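Alginase (Pseudoalteromonas, PDB 4Q8L) probably depolymerises alginate by beta-elimination, acting as a polysaccharide lyase of family 18. Local coordinates at residues R46-V51 / Y174-N179; Q61-F66 / S221-T226; E67-V72 / T142-V147; E73-G78 / I210-V215. One frame throughout, in Å; residues are numbered along the deposited sequence.

Interaction 1 of 4, residues R46-V51 / Y174-N179; sequences RHEYKV and YFKFGN
Lys176 and Glu48 form the charged part of this contact, meeting across two antiparallel strands. NZ of Lys176 reaches OE1 of Glu48 at 2.7 Å, coming from above the carboxylate, 44° out of its plane. The same oxygen takes a second bond along its anti lone pair from Arg46 NH1 (2.8 Å), OE1 lying in the plane of the guanidinium, so OE1 is gripped from two directions. A chi1 of 71° sets CG of Glu48 between its backbone N and carbonyl carbon, and the extended chain beyond carries the carboxylate to both cations; Glu15 also pairs with Arg46. With an alanine in place of Glu48, the Lys176 ammonium and Arg46 NH1 would probably be left side by side without their shared anion and free to turn.

The backbone ladder runs through the pairs His47/Asn179 and Tyr49/Phe177 and ends with Val51 N on Phe175 O (3.0 Å). At Gly178, where the chain turns a corner, a side chain would collide with the facing strand. RHEYK and YFKFGN recall signature sequences of the related family 7 alginate lyases, in which these strands of the beta-jelly roll line the substrate cleft; a similar role here is inferred.

Apolar contacts occupy both faces. Beside the salt bridges, CG of Lys50 lies 3.7 Å from CG of Lys176, while the Lys50 ammonium turns off to Glu15 and Asp13. On the other face, the rings of Tyr49 and Phe177 lie near parallel (29°) but slid apart, CD1 of Tyr49 touching CZ of Phe177 at 3.6 Å.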
loop_
_atom_site.group_PDB
_atom_site.type_symbol
_atom_site.label_atom_id
_atom_site.label_comp_id
_atom_site.label_asym_id
_atom_site.label_seq_id
_atom_site.Cartn_x
_atom_site.Cartn_y
_atom_site.Cartn_z
ATOM N N ARG A 46 -7.864 3.707 -5.370
ATOM C CA ARG A 46 -7.233 3.752 -4.058
ATOM C C ARG A 46 -8.061 4.516 -3.034
ATOM O O ARG A 46 -8.917 5.334 -3.371
ATOM C CB ARG A 46 -5.847 4.400 -4.153
ATOM C CG ARG A 46 -5.911 5.887 -4.491
ATOM C CD ARG A 46 -4.873 6.222 -5.526
ATOM N NE ARG A 46 -4.965 7.599 -6.006
ATOM C CZ ARG A 46 -4.191 8.595 -5.579
ATOM N NH1 ARG A 46 -3.277 8.377 -4.636
ATOM N NH2 ARG A 46 -4.328 9.810 -6.104
ATOM N N HIS A 47 -7.775 4.236 -1.774
ATOM C CA HIS A 47 -8.274 5.023 -0.667
ATOM C C HIS A 47 -7.072 5.009 0.257
ATOM O O HIS A 47 -6.696 3.955 0.747
ATOM C CB HIS A 47 -9.472 4.331 -0.023
ATOM C CG HIS A 47 -10.401 5.261 0.692
ATOM N ND1 HIS A 47 -11.470 4.812 1.439
ATOM C CD2 HIS A 47 -10.434 6.615 0.758
ATOM C CE1 HIS A 47 -12.122 5.850 1.938
ATOM N NE2 HIS A 47 -11.513 6.956 1.543
ATOM N N GLU A 48 -6.428 6.155 0.455
ATOM C CA GLU A 48 -5.160 6.142 1.176
ATOM C C GLU A 48 -4.739 7.533 1.662
ATOM O O GLU A 48 -5.345 8.546 1.298
ATOM C CB GLU A 48 -4.063 5.512 0.291
ATOM C CG GLU A 48 -3.639 6.383 -0.885
ATOM C CD GLU A 48 -2.850 5.630 -1.966
ATOM O OE1 GLU A 48 -2.801 6.124 -3.109
ATOM O OE2 GLU A 48 -2.268 4.566 -1.683
ATOM N N TYR A 49 -3.710 7.564 2.505
ATOM C CA TYR A 49 -3.113 8.808 2.964
ATOM C C TYR A 49 -1.732 8.947 2.334
ATOM O O TYR A 49 -1.074 7.947 2.051
ATOM C CB TYR A 49 -2.998 8.834 4.492
ATOM C CG TYR A 49 -4.327 8.967 5.186
ATOM C CD1 TYR A 49 -4.985 7.853 5.681
ATOM C CD2 TYR A 49 -4.940 10.209 5.324
ATOM C CE1 TYR A 49 -6.211 7.971 6.316
ATOM C CE2 TYR A 49 -6.166 10.336 5.958
ATOM C CZ TYR A 49 -6.792 9.209 6.446
ATOM O OH TYR A 49 -8.008 9.314 7.076
ATOM N N LYS A 50 -1.299 10.193 2.145
ATOM C CA LYS A 50 -0.110 10.494 1.367
ATOM C C LYS A 50 0.632 11.691 1.967
ATOM O O LYS A 50 0.044 12.757 2.194
ATOM C CB LYS A 50 -0.526 10.796 -0.077
ATOM C CG LYS A 50 0.587 11.288 -0.983
ATOM C CD LYS A 50 0.029 12.238 -2.026
ATOM C CE LYS A 50 -0.321 13.586 -1.395
ATOM N NZ LYS A 50 -1.210 14.369 -2.283
ATOM N N VAL A 51 1.923 11.521 2.234
ATOM C CA VAL A 51 2.723 12.631 2.753
ATOM C C VAL A 51 2.664 13.806 1.759
ATOM O O VAL A 51 2.969 13.648 0.576
ATOM C CB VAL A 51 4.188 12.212 3.006
ATOM C CG1 VAL A 51 5.046 13.428 3.358
ATOM C CG2 VAL A 51 4.268 11.147 4.115
ATOM N N TYR A 174 8.072 10.219 -1.004
ATOM C CA TYR A 174 6.913 10.284 -0.123
ATOM C C TYR A 174 6.302 8.919 0.188
ATOM O O TYR A 174 6.305 8.008 -0.648
ATOM C CB TYR A 174 5.846 11.238 -0.677
ATOM C CG TYR A 174 5.319 10.883 -2.049
ATOM C CD1 TYR A 174 4.120 10.197 -2.201
ATOM C CD2 TYR A 174 6.009 11.257 -3.197
ATOM C CE1 TYR A 174 3.635 9.878 -3.462
ATOM C CE2 TYR A 174 5.529 10.949 -4.456
ATOM C CZ TYR A 174 4.347 10.266 -4.584
ATOM O OH TYR A 174 3.878 9.960 -5.836
ATOM N N PHE A 175 5.761 8.816 1.396
ATOM C CA PHE A 175 5.114 7.605 1.895
ATOM C C PHE A 175 3.597 7.691 1.775
ATOM O O PHE A 175 3.016 8.750 2.012
ATOM C CB PHE A 175 5.483 7.418 3.366
ATOM C CG PHE A 175 4.944 6.152 3.978
ATOM C CD1 PHE A 175 5.403 4.903 3.552
ATOM C CD2 PHE A 175 4.000 6.209 4.996
ATOM C CE1 PHE A 175 4.919 3.731 4.128
ATOM C CE2 PHE A 175 3.512 5.037 5.589
ATOM C CZ PHE A 175 3.973 3.798 5.148
ATOM N N LYS A 176 2.968 6.572 1.411
ATOM C CA LYS A 176 1.513 6.439 1.390
ATOM C C LYS A 176 1.134 5.152 2.116
ATOM O O LYS A 176 1.922 4.212 2.170
ATOM C CB LYS A 176 0.976 6.388 -0.055
ATOM C CG LYS A 176 1.259 7.633 -0.904
ATOM C CD LYS A 176 0.364 7.697 -2.168
ATOM C CE LYS A 176 0.672 6.566 -3.172
ATOM N NZ LYS A 176 -0.358 6.515 -4.275
ATOM N N PHE A 177 -0.066 5.114 2.686
ATOM C CA PHE A 177 -0.586 3.889 3.274
ATOM C C PHE A 177 -2.098 3.885 3.162
ATOM O O PHE A 177 -2.735 4.945 3.100
ATOM C CB PHE A 177 -0.171 3.742 4.740
ATOM C CG PHE A 177 -0.842 4.723 5.663
ATOM C CD1 PHE A 177 -0.288 5.982 5.888
ATOM C CD2 PHE A 177 -2.032 4.392 6.301
ATOM C CE1 PHE A 177 -0.914 6.900 6.743
ATOM C CE2 PHE A 177 -2.665 5.302 7.152
ATOM C CZ PHE A 177 -2.102 6.559 7.373
ATOM N N GLY A 178 -2.669 2.689 3.136
ATOM C CA GLY A 178 -4.107 2.547 3.000
ATOM C C GLY A 178 -4.436 1.328 2.168
ATOM O O GLY A 178 -3.975 0.224 2.464
ATOM N N ASN A 179 -5.201 1.539 1.101
ATOM C CA ASN A 179 -5.712 0.446 0.290
ATOM C C ASN A 179 -5.733 0.871 -1.178
ATOM O O ASN A 179 -6.695 1.486 -1.655
ATOM C CB ASN A 179 -7.114 0.073 0.788
ATOM C CG ASN A 179 -7.695 -1.172 0.110
ATOM O OD1 ASN A 179 -7.090 -1.762 -0.790
ATOM N ND2 ASN A 179 -8.882 -1.574 0.556
#

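Interaction 2 of 4, residues Q61-F66 / S221-T226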
loop_
_atom_site.group_PDB
_atom_site.type_symbol
_atom_site.label_atom_id
_atom_site.label_comp_id
_atom_site.label_asym_id
_atom_site.label_seq_id
_atom_site.Cartn_x
_atom_site.Cartn_y
_atom_site.Cartn_z
ATOM N N GLN A 61 17.218 11.426 3.449
ATOM C CA GLN A 61 17.097 12.571 4.337
ATOM C C GLN A 61 15.957 12.391 5.321
ATOM O O GLN A 61 15.755 13.230 6.201
ATOM C CB GLN A 61 16.897 13.863 3.537
ATOM C CG GLN A 61 18.141 14.325 2.799
ATOM C CD GLN A 61 17.861 15.521 1.910
ATOM O OE1 GLN A 61 16.784 15.634 1.320
ATOM N NE2 GLN A 61 18.828 16.427 1.817
ATOM N N THR A 62 15.211 11.299 5.175
ATOM C CA THR A 62 14.081 11.049 6.065
ATOM C C THR A 62 14.279 9.846 6.991
ATOM O O THR A 62 14.805 8.806 6.595
ATOM C CB THR A 62 12.745 10.879 5.291
ATOM O OG1 THR A 62 12.515 9.496 5.036
ATOM C CG2 THR A 62 12.769 11.620 3.974
ATOM N N TYR A 63 13.863 10.017 8.238
ATOM C CA TYR A 63 13.690 8.908 9.147
ATOM C C TYR A 63 12.201 8.846 9.450
ATOM O O TYR A 63 11.624 9.818 9.944
ATOM C CB TYR A 63 14.471 9.132 10.436
ATOM C CG TYR A 63 14.208 8.073 11.477
ATOM C CD1 TYR A 63 13.205 8.237 12.421
ATOM C CD2 TYR A 63 14.955 6.900 11.513
ATOM C CE1 TYR A 63 12.955 7.272 13.371
ATOM C CE2 TYR A 63 14.707 5.925 12.462
ATOM C CZ TYR A 63 13.711 6.117 13.389
ATOM O OH TYR A 63 13.462 5.154 14.338
ATOM N N GLU A 64 11.567 7.724 9.134
ATOM C CA GLU A 64 10.153 7.584 9.431
ATOM C C GLU A 64 9.811 6.162 9.852
ATOM O O GLU A 64 10.401 5.187 9.370
ATOM C CB GLU A 64 9.282 8.063 8.252
ATOM C CG GLU A 64 9.385 7.219 6.998
ATOM C CD GLU A 64 8.894 7.928 5.738
ATOM O OE1 GLU A 64 9.606 7.842 4.716
ATOM O OE2 GLU A 64 7.805 8.557 5.762
ATOM N N VAL A 65 8.871 6.063 10.784
ATOM C CA VAL A 65 8.370 4.783 11.260
ATOM C C VAL A 65 6.846 4.787 11.258
ATOM O O VAL A 65 6.222 5.568 11.987
ATOM C CB VAL A 65 8.861 4.483 12.680
ATOM C CG1 VAL A 65 8.289 3.151 13.176
ATOM C CG2 VAL A 65 10.398 4.461 12.724
ATOM N N PHE A 66 6.255 3.939 10.419
ATOM C CA PHE A 66 4.806 3.771 10.371
ATOM C C PHE A 66 4.427 2.412 10.945
ATOM O O PHE A 66 5.012 1.401 10.578
ATOM C CB PHE A 66 4.276 3.872 8.936
ATOM C CG PHE A 66 2.805 3.542 8.815
ATOM C CD1 PHE A 66 1.838 4.480 9.154
ATOM C CD2 PHE A 66 2.390 2.286 8.389
ATOM C CE1 PHE A 66 0.478 4.177 9.064
ATOM C CE2 PHE A 66 1.028 1.978 8.290
ATOM C CZ PHE A 66 0.073 2.925 8.625
ATOM N N SER A 221 0.493 4.511 14.372
ATOM C CA SER A 221 1.432 5.546 14.773
ATOM C C SER A 221 2.343 5.891 13.614
ATOM O O SER A 221 2.580 5.065 12.727
ATOM C CB SER A 221 2.234 5.151 16.030
ATOM O OG SER A 221 3.032 4.009 15.797
ATOM N N TYR A 222 2.822 7.128 13.607
ATOM C CA TYR A 222 3.732 7.582 12.567
ATOM C C TYR A 222 4.731 8.572 13.164
ATOM O O TYR A 222 4.343 9.556 13.796
ATOM C CB TYR A 222 2.965 8.200 11.384
ATOM C CG TYR A 222 3.878 8.717 10.288
ATOM C CD1 TYR A 222 4.511 7.844 9.418
ATOM C CD2 TYR A 222 4.114 10.072 10.135
ATOM C CE1 TYR A 222 5.360 8.308 8.416
ATOM C CE2 TYR A 222 4.958 10.550 9.132
ATOM C CZ TYR A 222 5.582 9.662 8.281
ATOM O OH TYR A 222 6.426 10.119 7.292
ATOM N N THR A 223 6.018 8.279 12.981
ATOM C CA THR A 223 7.095 9.128 13.461
ATOM C C THR A 223 7.873 9.574 12.243
ATOM O O THR A 223 8.122 8.777 11.333
ATOM C CB THR A 223 8.073 8.359 14.385
ATOM O OG1 THR A 223 7.389 7.931 15.565
ATOM C CG2 THR A 223 9.243 9.257 14.784
ATOM N N ARG A 224 8.254 10.846 12.223
ATOM C CA ARG A 224 8.989 11.409 11.103
ATOM C C ARG A 224 10.000 12.415 11.623
ATOM O O ARG A 224 9.685 13.236 12.488
ATOM C CB ARG A 224 8.035 12.100 10.124
ATOM C CG ARG A 224 8.713 12.839 8.961
ATOM C CD ARG A 224 7.667 13.474 8.023
ATOM N NE ARG A 224 8.261 14.033 6.807
ATOM C CZ ARG A 224 8.425 13.358 5.671
ATOM N NH1 ARG A 224 8.044 12.087 5.581
ATOM N NH2 ARG A 224 8.977 13.951 4.619
ATOM N N GLU A 225 11.215 12.320 11.097
ATOM C CA GLU A 225 12.242 13.323 11.299
ATOM C C GLU A 225 12.980 13.465 9.992
ATOM O O GLU A 225 13.021 12.537 9.185
ATOM C CB GLU A 225 13.234 12.899 12.384
ATOM C CG GLU A 225 12.646 12.890 13.768
ATOM C CD GLU A 225 13.525 12.173 14.778
ATOM O OE1 GLU A 225 13.018 11.901 15.891
ATOM O OE2 GLU A 225 14.708 11.883 14.464
ATOM N N THR A 226 13.558 14.638 9.789
ATOM C CA THR A 226 14.398 14.896 8.641
ATOM C C THR A 226 15.780 15.270 9.169
ATOM O O THR A 226 15.915 15.699 10.317
ATOM C CB THR A 226 13.817 16.037 7.797
ATOM O OG1 THR A 226 12.647 15.567 7.111
ATOM C CG2 THR A 226 14.825 16.508 6.777
HETATM O O HOH W 1 7.556 10.332 3.293
HETATM O O HOH W 2 5.487 5.096 14.504
#
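Thr62 to Phe66 run almost exactly antiparallel to Tyr222 to Thr226, with Tyr63/Glu225 and Val65/Thr223 as hydrogen-bonded pairs, each closed by two N-H...O bonds of 2.8 to 2.9 Å between their backbone N and O atoms. On the face that carries Phe66 and Arg224, Glu64 and Tyr222 reach across to each other. The phenol OH of Tyr222 donates to OE2 of Glu64 at 2.6 Å, meeting it on the anti side and 24° out of the carboxylate plane, while OE2 lies at the edge of the ring. A chi1 of 179° turns the Tyr222 ring away from its own backbone N and along the sheet to this oxygen. Arg224, extended as far as NE, donates from NH1 to Tyr222 OH (3.1 Å) within the guanidinium plane and forms a longer salt bridge with Glu64 OE2 (3.5 Å). A water joins NH1 of Arg224 to OE2 of Glu64, and Leu55 takes the other terminal nitrogen. His85 and Asn149 hold OE1 of Glu64. Farther along, CB of Phe66 rests 4.0 Å from CD1 of Tyr222, at the ring edge. Because Tyr222 OH accepts from a cation while donating to a carboxylate, the phenol is probably polarised toward Glu64, and the buried acid is met by donors at both oxygens.

Interaction 3 of 4, residues E67-V72 / T142-V147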
loop_
_atom_site.group_PDB
_atom_site.type_symbol
_atom_site.label_atom_id
_atom_site.label_comp_id
_atom_site.label_asym_id
_atom_site.label_seq_id
_atom_site.Cartn_x
_atom_site.Cartn_y
_atom_site.Cartn_z
ATOM N N GLU A 67 3.449 2.398 11.843
ATOM C CA GLU A 67 2.966 1.154 12.429
ATOM C C GLU A 67 1.443 1.137 12.487
ATOM O O GLU A 67 0.809 2.161 12.764
ATOM C CB GLU A 67 3.532 0.948 13.840
ATOM C CG GLU A 67 5.051 0.888 13.907
ATOM C CD GLU A 67 5.569 0.740 15.330
ATOM O OE1 GLU A 67 6.791 0.542 15.499
ATOM O OE2 GLU A 67 4.758 0.823 16.278
ATOM N N ALA A 68 0.860 -0.034 12.242
ATOM C CA ALA A 68 -0.584 -0.179 12.295
ATOM C C ALA A 68 -0.985 -1.627 12.478
ATOM O O ALA A 68 -0.269 -2.539 12.059
ATOM C CB ALA A 68 -1.247 0.400 11.021
ATOM N N THR A 69 -2.127 -1.812 13.125
ATOM C CA THR A 69 -2.830 -3.082 13.145
ATOM C C THR A 69 -3.769 -3.077 11.939
ATOM O O THR A 69 -4.604 -2.180 11.790
ATOM C CB THR A 69 -3.603 -3.263 14.468
ATOM O OG1 THR A 69 -2.659 -3.359 15.554
ATOM C CG2 THR A 69 -4.451 -4.520 14.437
ATOM N N VAL A 70 -3.607 -4.068 11.074
ATOM C CA VAL A 70 -4.224 -4.049 9.764
ATOM C C VAL A 70 -5.109 -5.274 9.552
ATOM O O VAL A 70 -4.640 -6.412 9.613
ATOM C CB VAL A 70 -3.141 -4.018 8.646
ATOM C CG1 VAL A 70 -3.786 -3.860 7.263
ATOM C CG2 VAL A 70 -2.124 -2.905 8.911
ATOM N N LYS A 71 -6.384 -5.026 9.299
ATOM C CA LYS A 71 -7.324 -6.076 8.933
ATOM C C LYS A 71 -7.611 -5.954 7.441
ATOM O O LYS A 71 -7.896 -4.862 6.950
ATOM C CB LYS A 71 -8.616 -5.926 9.745
ATOM C CG LYS A 71 -9.676 -6.988 9.465
ATOM C CD LYS A 71 -10.986 -6.683 10.193
ATOM C CE LYS A 71 -11.996 -7.817 9.998
ATOM N NZ LYS A 71 -13.401 -7.415 10.307
ATOM N N VAL A 72 -7.531 -7.062 6.713
ATOM C CA VAL A 72 -7.812 -7.023 5.283
ATOM C C VAL A 72 -9.001 -7.902 4.903
ATOM O O VAL A 72 -9.033 -9.102 5.197
ATOM C CB VAL A 72 -6.578 -7.437 4.446
ATOM C CG1 VAL A 72 -6.864 -7.259 2.951
ATOM C CG2 VAL A 72 -5.369 -6.616 4.860
ATOM N N THR A 142 -6.303 -10.288 10.675
ATOM C CA THR A 142 -5.602 -9.081 11.081
ATOM C C THR A 142 -4.121 -9.394 11.305
ATOM O O THR A 142 -3.774 -10.491 11.771
ATOM C CB THR A 142 -6.205 -8.528 12.399
ATOM O OG1 THR A 142 -7.570 -8.163 12.186
ATOM C CG2 THR A 142 -5.440 -7.320 12.898
ATOM N N PHE A 143 -3.250 -8.446 10.957
ATOM C CA PHE A 143 -1.824 -8.553 11.309
ATOM C C PHE A 143 -1.243 -7.192 11.677
ATOM O O PHE A 143 -1.852 -6.156 11.405
ATOM C CB PHE A 143 -1.004 -9.203 10.188
ATOM C CG PHE A 143 -0.932 -8.383 8.921
ATOM C CD1 PHE A 143 0.167 -7.564 8.665
ATOM C CD2 PHE A 143 -1.951 -8.447 7.977
ATOM C CE1 PHE A 143 0.240 -6.811 7.494
ATOM C CE2 PHE A 143 -1.887 -7.697 6.801
ATOM C CZ PHE A 143 -0.790 -6.879 6.561
ATOM N N ASN A 144 -0.072 -7.194 12.306
ATOM C CA ASN A 144 0.611 -5.940 12.614
ATOM C C ASN A 144 1.669 -5.593 11.567
ATOM O O ASN A 144 2.494 -6.430 11.206
ATOM C CB ASN A 144 1.225 -5.979 14.015
ATOM C CG ASN A 144 0.166 -5.982 15.111
ATOM O OD1 ASN A 144 -0.851 -5.300 15.006
ATOM N ND2 ASN A 144 0.396 -6.763 16.159
ATOM N N LEU A 145 1.628 -4.353 11.085
ATOM C CA LEU A 145 2.557 -3.886 10.062
ATOM C C LEU A 145 3.506 -2.830 10.634
ATOM O O LEU A 145 3.070 -1.931 11.354
ATOM C CB LEU A 145 1.783 -3.266 8.889
ATOM C CG LEU A 145 2.610 -2.627 7.767
ATOM C CD1 LEU A 145 3.411 -3.693 7.023
ATOM C CD2 LEU A 145 1.751 -1.829 6.772
ATOM N N ARG A 146 4.790 -2.929 10.296
ATOM C CA ARG A 146 5.738 -1.848 10.571
ATOM C C ARG A 146 6.556 -1.555 9.327
ATOM O O ARG A 146 7.094 -2.463 8.706
ATOM C CB ARG A 146 6.662 -2.179 11.748
ATOM C CG ARG A 146 7.594 -1.025 12.155
ATOM C CD ARG A 146 8.488 -1.410 13.360
ATOM N NE ARG A 146 9.492 -2.391 12.965
ATOM C CZ ARG A 146 10.354 -2.976 13.795
ATOM N NH1 ARG A 146 11.222 -3.864 13.322
ATOM N NH2 ARG A 146 10.350 -2.682 15.090
ATOM N N VAL A 147 6.633 -0.280 8.963
ATOM C CA VAL A 147 7.470 0.154 7.860
ATOM C C VAL A 147 8.453 1.192 8.387
ATOM O O VAL A 147 8.058 2.250 8.896
ATOM C CB VAL A 147 6.643 0.794 6.722
ATOM C CG1 VAL A 147 7.557 1.217 5.566
ATOM C CG2 VAL A 147 5.534 -0.163 6.235
#
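Ala68 and Leu145 exchange two backbone hydrogen bonds, as do Val70 and Phe143, so the N-H and C=O groups of these four residues are satisfied across the strands. Leu145 N to Ala68 O is nearly straight (2.8 Å, 178° at the hydrogen), and Val70 N to Phe143 O is 2.7 Å. The backbone of Glu67, Thr69 and Lys71 faces the other way and pairs with Ser221, Thr218 and Thr216.

Among side chains, OG1 of Thr69 lies 2.7 Å from OD1 of Asn144, which runs alongside it in the same direction; Asn219 offers this hydroxyl a second amide oxygen. Packing is tight next to it, where CG2 of Thr69 and CG2 of Thr142 are only 3.3 Å apart. Glu67 and Arg146 also lie side by side, but their contact is made by the arginine CD, 3.4 Å from OE1 of Glu67, and the charged groups themselves do not touch. The guanidinium instead finds Thr157 by a weak hydrogen bond and Glu155 by a long, weak ion pair.

On the opposite face the contact is apolar. With chi1 of 66°, the ring of Phe143 is brought back toward the facing strand, where CB of Val70 sits over one face toward the rim, 4.2 Å from CZ of Phe143. CG2 of Val70 packs on CB of Leu145 at 3.9 Å.

The pair lies within the seven-stranded sheet of the jelly roll: strand 213-226 flanks 67-72, strand 153-158 flanks 142-147, and Ile82 of strand 79-86 in the opposing sheet covers Phe143 and Leu145.

Interaction 4 of 4, residues E73-G78 / I210-V215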
loop_
_atom_site.group_PDB
_atom_site.type_symbol
_atom_site.label_atom_id
_atom_site.label_comp_id
_atom_site.label_asym_id
_atom_site.label_seq_id
_atom_site.Cartn_x
_atom_site.Cartn_y
_atom_site.Cartn_z
ATOM N N GLU A 73 -9.990 -7.298 4.260
ATOM C CA GLU A 73 -11.098 -8.057 3.692
ATOM C C GLU A 73 -11.149 -7.772 2.205
ATOM O O GLU A 73 -11.284 -6.613 1.786
ATOM C CB GLU A 73 -12.412 -7.686 4.365
ATOM C CG GLU A 73 -12.405 -7.938 5.867
ATOM C CD GLU A 73 -13.626 -7.350 6.558
ATOM O OE1 GLU A 73 -14.582 -8.115 6.814
ATOM O OE2 GLU A 73 -13.627 -6.127 6.844
ATOM N N MET A 74 -11.021 -8.825 1.405
ATOM C CA MET A 74 -10.862 -8.658 -0.039
ATOM C C MET A 74 -11.323 -9.877 -0.806
ATOM O O MET A 74 -11.166 -11.008 -0.349
ATOM C CB MET A 74 -9.393 -8.362 -0.388
ATOM C CG MET A 74 -9.175 -7.928 -1.847
ATOM S SD MET A 74 -7.624 -7.031 -2.160
ATOM C CE MET A 74 -6.412 -8.214 -1.589
ATOM N N SER A 75 -11.861 -9.638 -1.995
ATOM C CA SER A 75 -12.281 -10.712 -2.882
ATOM C C SER A 75 -11.114 -11.618 -3.240
ATOM O O SER A 75 -9.960 -11.162 -3.313
ATOM C CB SER A 75 -12.875 -10.129 -4.170
ATOM O OG SER A 75 -13.987 -9.302 -3.881
ATOM N N ASP A 76 -11.423 -12.897 -3.467
ATOM C CA ASP A 76 -10.465 -13.841 -4.022
ATOM C C ASP A 76 -9.916 -13.248 -5.304
ATOM O O ASP A 76 -10.652 -12.613 -6.057
ATOM C CB ASP A 76 -11.129 -15.187 -4.340
ATOM C CG ASP A 76 -11.712 -15.869 -3.111
ATOM O OD1 ASP A 76 -12.569 -16.753 -3.292
ATOM O OD2 ASP A 76 -11.327 -15.528 -1.969
ATOM N N GLY A 77 -8.622 -13.450 -5.549
ATOM C CA GLY A 77 -7.973 -12.897 -6.726
ATOM C C GLY A 77 -7.603 -11.423 -6.616
ATOM O O GLY A 77 -6.972 -10.874 -7.514
ATOM N N GLY A 78 -7.995 -10.777 -5.524
ATOM C CA GLY A 78 -7.677 -9.371 -5.335
ATOM C C GLY A 78 -6.210 -9.097 -5.025
ATOM O O GLY A 78 -5.493 -9.951 -4.500
ATOM N N ILE A 210 -13.906 -8.663 -8.339
ATOM C CA ILE A 210 -13.448 -7.914 -7.174
ATOM C C ILE A 210 -14.512 -6.910 -6.739
ATOM O O ILE A 210 -14.580 -5.797 -7.258
ATOM C CB ILE A 210 -12.141 -7.152 -7.450
ATOM C CG1 ILE A 210 -11.109 -8.038 -8.163
ATOM C CG2 ILE A 210 -11.577 -6.571 -6.157
ATOM C CD1 ILE A 210 -10.793 -9.319 -7.466
ATOM N N THR A 211 -15.333 -7.299 -5.774
ATOM C CA THR A 211 -16.410 -6.438 -5.291
ATOM C C THR A 211 -16.304 -6.257 -3.785
ATOM O O THR A 211 -17.207 -5.711 -3.148
ATOM C CB THR A 211 -17.780 -7.061 -5.592
ATOM O OG1 THR A 211 -17.919 -8.265 -4.829
ATOM C CG2 THR A 211 -17.901 -7.379 -7.075
ATOM N N GLU A 212 -15.203 -6.738 -3.213
ATOM C CA GLU A 212 -14.949 -6.572 -1.784
ATOM C C GLU A 212 -13.508 -6.127 -1.567
ATOM O O GLU A 212 -12.573 -6.765 -2.074
ATOM C CB GLU A 212 -15.217 -7.878 -1.023
ATOM C CG GLU A 212 -14.783 -7.841 0.443
ATOM C CD GLU A 212 -14.877 -9.200 1.127
ATOM O OE1 GLU A 212 -14.889 -9.232 2.380
ATOM O OE2 GLU A 212 -14.930 -10.234 0.416
ATOM N N SER A 213 -13.332 -5.035 -0.821
ATOM C CA SER A 213 -11.999 -4.516 -0.529
ATOM C C SER A 213 -12.050 -3.492 0.599
ATOM O O SER A 213 -12.326 -2.317 0.365
ATOM C CB SER A 213 -11.383 -3.886 -1.777
ATOM O OG SER A 213 -10.031 -3.518 -1.545
ATOM N N LYS A 214 -11.783 -3.943 1.820
ATOM C CA LYS A 214 -11.832 -3.072 2.985
ATOM C C LYS A 214 -10.617 -3.322 3.862
ATOM O O LYS A 214 -10.442 -4.419 4.401
ATOM C CB LYS A 214 -13.108 -3.316 3.801
ATOM C CG LYS A 214 -13.216 -2.406 5.036
ATOM C CD LYS A 214 -14.404 -2.762 5.922
ATOM C CE LYS A 214 -15.721 -2.435 5.240
ATOM N NZ LYS A 214 -16.893 -2.721 6.133
ATOM N N VAL A 215 -9.766 -2.312 3.981
ATOM C CA VAL A 215 -8.624 -2.395 4.872
ATOM C C VAL A 215 -8.932 -1.525 6.074
ATOM O O VAL A 215 -9.263 -0.338 5.928
ATOM C CB VAL A 215 -7.316 -1.926 4.196
ATOM C CG1 VAL A 215 -6.178 -1.852 5.216
ATOM C CG2 VAL A 215 -6.931 -2.851 3.054
HETATM O O HOH W 3 -11.314 -4.586 7.079
#
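Glu73 and Lys214 form an antiparallel hydrogen-bonded pair, Glu73 N to Lys214 O at 2.9 Å and Lys214 N to Glu73 O at 2.7 Å, and Met74 faces Ser213 in the next, non-hydrogen-bonded pair. Ser75 N then donates to Glu212 O from above the carbonyl plane (3.0 Å), after which residues Ser75 to Gly78 form a type II beta turn; Gly77 takes the positive phi that such a turn requires.

The Ser75 hydroxyl ties down the facing loop. Its OG accepts from Thr211 N at 3.1 Å and from Glu212 N at 2.9 Å, its chi1 of -59° placing the oxygen beside these two successive amides. With an alanine here OG is gone, and the N-H groups of Thr211 and Glu212 would probably be left without this acceptor and the 210-212 loop less firmly held. CD1 of Ile210 reaches back over the turn, 3.7 Å from Gly78 N. Glu73 and Lys214 extend side by side, OE2 of Glu73 lying 3.6 Å from CD of Lys214 rather than on its ammonium, and one water sits close to both OE2 of Glu73 and Lys214 O.

Beyond the segments, Leu181 of strand 179-182 receives Met74, Ile210 and Ser213, helix 32-35 covers Ser213, and the turn approaches the calcium site, Gly77 N bonding to the metal ligand Asp100.

How the interactions relate
Strand 62-74 carries interactions 2, 3 and 4 in that order along its length and its following turn, and strand 213-226 serves both 2 and 4, whose centres lie about 30 Å apart on opposite sides of the chain's centre. Interactions 2 and 3 adjoin, Phe66 O lying 2.8 Å from Val147 N. Interaction 1 belongs to the other sheet of the jelly roll, its centre about 14 to 18 Å from theirs, and meets them through Phe177 on Phe66, Phe175 on Val147, and Asn179 on Ser213. Interactions 3 and 4 are nested within the loop closed by interaction 2. Chain-distant strands are thereby interleaved, and the two sheets pack face to face into a single domain.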